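Local coordinates for protein O-methyltransferase family 2 (Planctopirus limnophila, PDB 5I2H) that probably transfers a methyl group from S-adenosyl-L-methionine to a hydroxyl oxygen of its substrate, forms a dimer, and binds the flavone apigenin, at residues S164-G167 / R168-V172; T15-T18 / P19-L23. All coordinates share one frame; numbering follows the deposited sequence.

Contact 1 (S164-G167 / R168-V172). With AGI (5,7-dihydroxy-2-(4-hydroxyphenyl)-4H-chromen-4-one), chain C.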
loop_
_atom_site.group_PDB
_atom_site.type_symbol
_atom_site.label_atom_id
_atom_site.label_comp_id
_atom_site.label_asym_id
_atom_site.label_seq_id
_atom_site.Cartn_x
_atom_site.Cartn_y
_atom_site.Cartn_z
ATOM N N SER A 164 21.717 1.077 -2.656
ATOM C CA SER A 164 20.309 1.229 -2.296
ATOM C C SER A 164 19.988 0.526 -0.987
ATOM O O SER A 164 19.299 1.085 -0.122
ATOM C CB SER A 164 19.432 0.701 -3.419
ATOM O OG SER A 164 19.673 1.483 -4.582
ATOM N N LEU A 165 20.460 -0.702 -0.813
ATOM C CA LEU A 165 20.266 -1.360 0.478
ATOM C C LEU A 165 21.077 -0.702 1.595
ATOM O O LEU A 165 20.727 -0.856 2.773
ATOM C CB LEU A 165 20.618 -2.845 0.381
ATOM C CG LEU A 165 19.835 -3.604 -0.714
ATOM C CD1 LEU A 165 20.010 -5.108 -0.616
ATOM C CD2 LEU A 165 18.360 -3.263 -0.753
ATOM N N ALA A 166 22.144 0.030 1.265
ATOM C CA ALA A 166 22.975 0.615 2.311
ATOM C C ALA A 166 22.212 1.656 3.114
ATOM O O ALA A 166 22.496 1.836 4.310
ATOM C CB ALA A 166 24.236 1.228 1.704
ATOM N N GLY A 167 21.247 2.353 2.492
ATOM C CA GLY A 167 20.471 3.332 3.249
ATOM C C GLY A 167 19.730 2.694 4.415
ATOM O O GLY A 167 19.686 3.247 5.523
ATOM N N ARG A 168 19.166 1.502 4.197
ATOM C CA ARG A 168 18.547 0.807 5.321
ATOM C C ARG A 168 19.585 0.458 6.382
ATOM O O ARG A 168 19.352 0.660 7.576
ATOM C CB ARG A 168 17.801 -0.458 4.869
ATOM C CG ARG A 168 17.164 -1.196 6.083
ATOM C CD ARG A 168 16.299 -2.387 5.674
ATOM N NE ARG A 168 17.111 -3.378 4.943
ATOM C CZ ARG A 168 16.635 -4.231 4.043
ATOM N NH1 ARG A 168 15.330 -4.232 3.761
ATOM N NH2 ARG A 168 17.464 -5.078 3.428
ATOM N N ALA A 169 20.758 -0.029 5.966
ATOM C CA ALA A 169 21.783 -0.393 6.937
ATOM C C ALA A 169 22.241 0.804 7.768
ATOM O O ALA A 169 22.473 0.661 8.981
ATOM C CB ALA A 169 22.967 -1.037 6.222
ATOM N N TRP A 170 22.399 1.988 7.152
ATOM C CA TRP A 170 22.813 3.130 7.974
ATOM C C TRP A 170 21.759 3.450 9.031
ATOM O O TRP A 170 22.092 3.958 10.106
ATOM C CB TRP A 170 23.073 4.388 7.135
ATOM C CG TRP A 170 24.273 4.306 6.237
ATOM C CD1 TRP A 170 24.272 4.396 4.859
ATOM C CD2 TRP A 170 25.661 4.146 6.626
ATOM N NE1 TRP A 170 25.552 4.258 4.382
ATOM C CE2 TRP A 170 26.425 4.123 5.433
ATOM C CE3 TRP A 170 26.328 4.002 7.862
ATOM C CZ2 TRP A 170 27.833 3.978 5.443
ATOM C CZ3 TRP A 170 27.715 3.878 7.870
ATOM C CH2 TRP A 170 28.446 3.851 6.672
ATOM N N ASN A 171 20.484 3.163 8.747
ATOM C CA ASN A 171 19.448 3.409 9.743
ATOM C C ASN A 171 19.399 2.349 10.833
ATOM O O ASN A 171 18.971 2.658 11.947
ATOM C CB ASN A 171 18.070 3.488 9.087
ATOM C CG ASN A 171 17.821 4.848 8.466
ATOM O OD1 ASN A 171 17.345 5.769 9.153
ATOM N ND2 ASN A 171 18.191 5.014 7.176
ATOM N N VAL A 172 19.772 1.107 10.543
ATOM C CA VAL A 172 19.574 0.007 11.487
ATOM C C VAL A 172 20.882 -0.381 12.181
ATOM O O VAL A 172 20.864 -0.825 13.332
ATOM C CB VAL A 172 18.966 -1.221 10.784
ATOM C CG1 VAL A 172 18.737 -2.376 11.816
ATOM C CG2 VAL A 172 17.634 -0.831 10.083
HETATM C CAG AGI C . 16.498 -6.146 -5.295
HETATM C CAE AGI C . 16.344 -5.761 -6.623
HETATM C CAM AGI C . 16.807 -6.606 -7.628
HETATM O OAB AGI C . 16.641 -6.211 -8.925
HETATM C CAF AGI C . 17.422 -7.828 -7.309
HETATM C CAH AGI C . 17.574 -8.216 -5.973
HETATM C CAP AGI C . 17.108 -7.363 -4.970
HETATM C CAQ AGI C . 17.206 -7.654 -3.514
HETATM O OAL AGI C . 16.435 -6.808 -2.752
HETATM C CAJ AGI C . 17.995 -8.670 -2.945
HETATM C CAR AGI C . 18.001 -8.849 -1.548
HETATM O OAA AGI C . 18.714 -9.738 -1.022
HETATM C CAT AGI C . 17.163 -7.929 -0.692
HETATM C CAS AGI C . 16.368 -6.893 -1.390
HETATM C CAK AGI C . 15.565 -6.012 -0.686
HETATM C CAN AGI C . 15.500 -6.092 0.691
HETATM O OAC AGI C . 14.712 -5.191 1.324
HETATM C CAI AGI C . 16.230 -7.041 1.423
HETATM C CAO AGI C . 17.057 -7.964 0.805
HETATM O OAD AGI C . 17.725 -8.847 1.570
HETATM O O HOH W 1 19.997 -4.005 3.898
#

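Contact 2 (T15-T18 / P19-L23)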
loop_
_atom_site.group_PDB
_atom_site.type_symbol
_atom_site.label_atom_id
_atom_site.label_comp_id
_atom_site.label_asym_id
_atom_site.label_seq_id
_atom_site.Cartn_x
_atom_site.Cartn_y
_atom_site.Cartn_z
ATOM N N THR A 15 15.111 10.152 13.512
ATOM C CA THR A 15 13.734 9.693 13.394
ATOM C C THR A 15 13.779 8.247 12.947
ATOM O O THR A 15 14.815 7.758 12.496
ATOM C CB THR A 15 12.930 10.518 12.372
ATOM O OG1 THR A 15 13.711 10.688 11.170
ATOM C CG2 THR A 15 12.598 11.902 12.945
ATOM N N ASP A 16 12.637 7.577 13.040
ATOM C CA ASP A 16 12.515 6.164 12.696
ATOM C C ASP A 16 11.957 6.077 11.275
ATOM O O ASP A 16 10.810 6.452 11.030
ATOM C CB ASP A 16 11.605 5.465 13.692
ATOM C CG ASP A 16 11.493 3.966 13.462
ATOM O OD1 ASP A 16 12.043 3.448 12.492
ATOM O OD2 ASP A 16 10.859 3.289 14.287
ATOM N N VAL A 17 12.776 5.567 10.350
ATOM C CA VAL A 17 12.409 5.472 8.940
ATOM C C VAL A 17 11.376 4.381 8.680
ATOM O O VAL A 17 10.788 4.327 7.587
ATOM C CB VAL A 17 13.689 5.211 8.109
ATOM C CG1 VAL A 17 14.230 3.796 8.397
ATOM C CG2 VAL A 17 13.430 5.414 6.588
ATOM N N THR A 18 11.125 3.516 9.660
ATOM C CA THR A 18 10.312 2.319 9.417
ATOM C C THR A 18 8.970 2.584 8.730
ATOM O O THR A 18 8.646 1.858 7.774
ATOM C CB THR A 18 10.106 1.573 10.751
ATOM O OG1 THR A 18 11.384 1.250 11.333
ATOM C CG2 THR A 18 9.309 0.274 10.527
ATOM N N PRO A 19 8.177 3.592 9.099
ATOM C CA PRO A 19 6.889 3.784 8.389
ATOM C C PRO A 19 7.042 4.038 6.906
ATOM O O PRO A 19 6.112 3.749 6.148
ATOM C CB PRO A 19 6.276 5.020 9.060
ATOM C CG PRO A 19 7.082 5.218 10.303
ATOM C CD PRO A 19 8.380 4.553 10.195
ATOM N N ILE A 20 8.161 4.621 6.467
ATOM C CA ILE A 20 8.336 4.846 5.031
ATOM C C ILE A 20 8.472 3.508 4.308
ATOM O O ILE A 20 7.924 3.322 3.217
ATOM C CB ILE A 20 9.542 5.769 4.768
ATOM C CG1 ILE A 20 9.231 7.189 5.248
ATOM C CG2 ILE A 20 9.917 5.735 3.262
ATOM C CD1 ILE A 20 10.464 8.095 5.346
ATOM N N PHE A 21 9.225 2.563 4.883
ATOM C CA PHE A 21 9.332 1.234 4.271
ATOM C C PHE A 21 7.963 0.582 4.180
ATOM O O PHE A 21 7.626 -0.052 3.173
ATOM C CB PHE A 21 10.282 0.330 5.093
ATOM C CG PHE A 21 11.742 0.623 4.873
ATOM C CD1 PHE A 21 12.360 0.308 3.652
ATOM C CD2 PHE A 21 12.512 1.152 5.861
ATOM C CE1 PHE A 21 13.715 0.575 3.436
ATOM C CE2 PHE A 21 13.894 1.420 5.639
ATOM C CZ PHE A 21 14.477 1.146 4.427
ATOM N N ASP A 22 7.156 0.732 5.244
ATOM C CA ASP A 22 5.856 0.082 5.264
ATOM C C ASP A 22 4.961 0.661 4.189
ATOM O O ASP A 22 4.275 -0.092 3.475
ATOM C CB ASP A 22 5.222 0.224 6.651
ATOM C CG ASP A 22 5.994 -0.524 7.731
ATOM O OD1 ASP A 22 6.808 -1.401 7.397
ATOM O OD2 ASP A 22 5.797 -0.240 8.935
ATOM N N LEU A 23 4.969 1.984 4.039
ATOM C CA LEU A 23 4.151 2.602 2.985
ATOM C C LEU A 23 4.619 2.138 1.622
ATOM O O LEU A 23 3.807 1.908 0.718
ATOM C CB LEU A 23 4.243 4.131 3.038
ATOM C CG LEU A 23 3.471 4.857 4.123
ATOM C CD1 LEU A 23 4.013 6.270 4.299
ATOM C CD2 LEU A 23 1.996 4.889 3.718
#

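Contact 1 (S164-G167 / R168-V172)
Leu-165 and Arg-168 lie one turn apart on helix 154-179 and together line the flavone pocket of this Rossmann-like O-methyltransferase, reaching the bound apigenin (AGI) in different ways. Arg-168 leaves the helix with CB packed 3.6 Å from Leu-165 O. Its chain runs extended to CD, then bends at the CG-CD bond (chi3 60°), which turns the guanidinium toward the ligand. There NH1 gives a hydrogen bond of 2.7 Å to the ligand hydroxyl OAC, which sits at the edge of the guanidinium, near its plane. NH1 is also bonded to Tyr-317 OH, so this nitrogen joins ligand and protein. NH2 donates to a water at 2.8 Å, and that water returns a weak bond to Leu-165 O, tying the arginine tip back to the turn it left. Leu-165 works over a ring face: CD1 stands above AGI CAT, and CD2 lies 3.9 Å from AGI CAK on the same face of the chromenone. Tyr-109 of the second subunit packs on both residues and itself bonds the ligand, so the pocket lies at the dimer interface. Away from the ligand the helix continues its i to i+4 hydrogen bonding, Trp-170 N donating to Ala-166 O at 2.8 Å. The indole of Trp-170 meets the same oxygen obliquely through CD1 and has a cation-pi partner in Lys-7. Asn-171 bonds back one turn with its side chain as well as, weakly, with its backbone N. Its CG stands beside the backbone N (chi1 -80°), bringing the amide alongside the helix. ND2 also donates to Phe-104 O of the second subunit; its other bond, to Gly-167 O, measures 2.8 Å, with the donor 35° above the carbonyl plane.

Contact 2 (T15-T18 / P19-L23)
This is a helix N-terminal capping contact, in which Val-17 and Thr-18 meet Pro-19 to Asp-22 where an Asx turn leads from the loop into helix 18-24, in the dimerisation region of the chain. Asp-16 OD1 carries the cap and takes two bonds. Thr-18 N reaches it at 3.0 Å from well above the carboxylate plane, while Thr-18 OG1 comes at 2.6 Å on the syn side. OG1 stands beside the backbone N (chi1 -57°), which lets both donors converge on one oxygen. The carboxylate at the amino end of the helix would be favoured by the helix dipole. Pro-19 has no N-H to offer and suits the first turn; its CD fits tightly against Thr-18 CB, at 3.5 Å. Ile-20 N donates to Val-17 O, and Asp-22 N bonds Thr-18 O at 3.1 Å. On the buried side Val-17 divides its branches: CG2 touches Ile-20 CD1 at 4.2 Å, the two side chains crossing at about a right angle, and CG1 meets the edge of the Phe-21 ring. That ring also makes an edge-to-face contact with Tyr-109 of the second subunit. Asp-22 OD1 accepts from His-355 NE2. Asp-22 OD2, hydrogen-bonded outside the two segments as well, passes 3.9 Å from Thr-18 CG2.

In the fold
From the N terminus the chain first reaches contact 2, where the loop before helix 18-24 turns into that helix; contact 1 follows much later, within helix 154-179. Both are local and run in series, neither nesting nor crossing, with centres about 12 Å apart. Folding nevertheless brings them together: Phe-21 CZ rests 3.7 Å from Arg-168 CB, and Val-17 CG1 lies as close to Asn-171 CG. The short N-terminal helix is thus laid against the long one beside the flavone site. The second subunit covers both contacts, and its His-97 meets Val-17 and Asn-171.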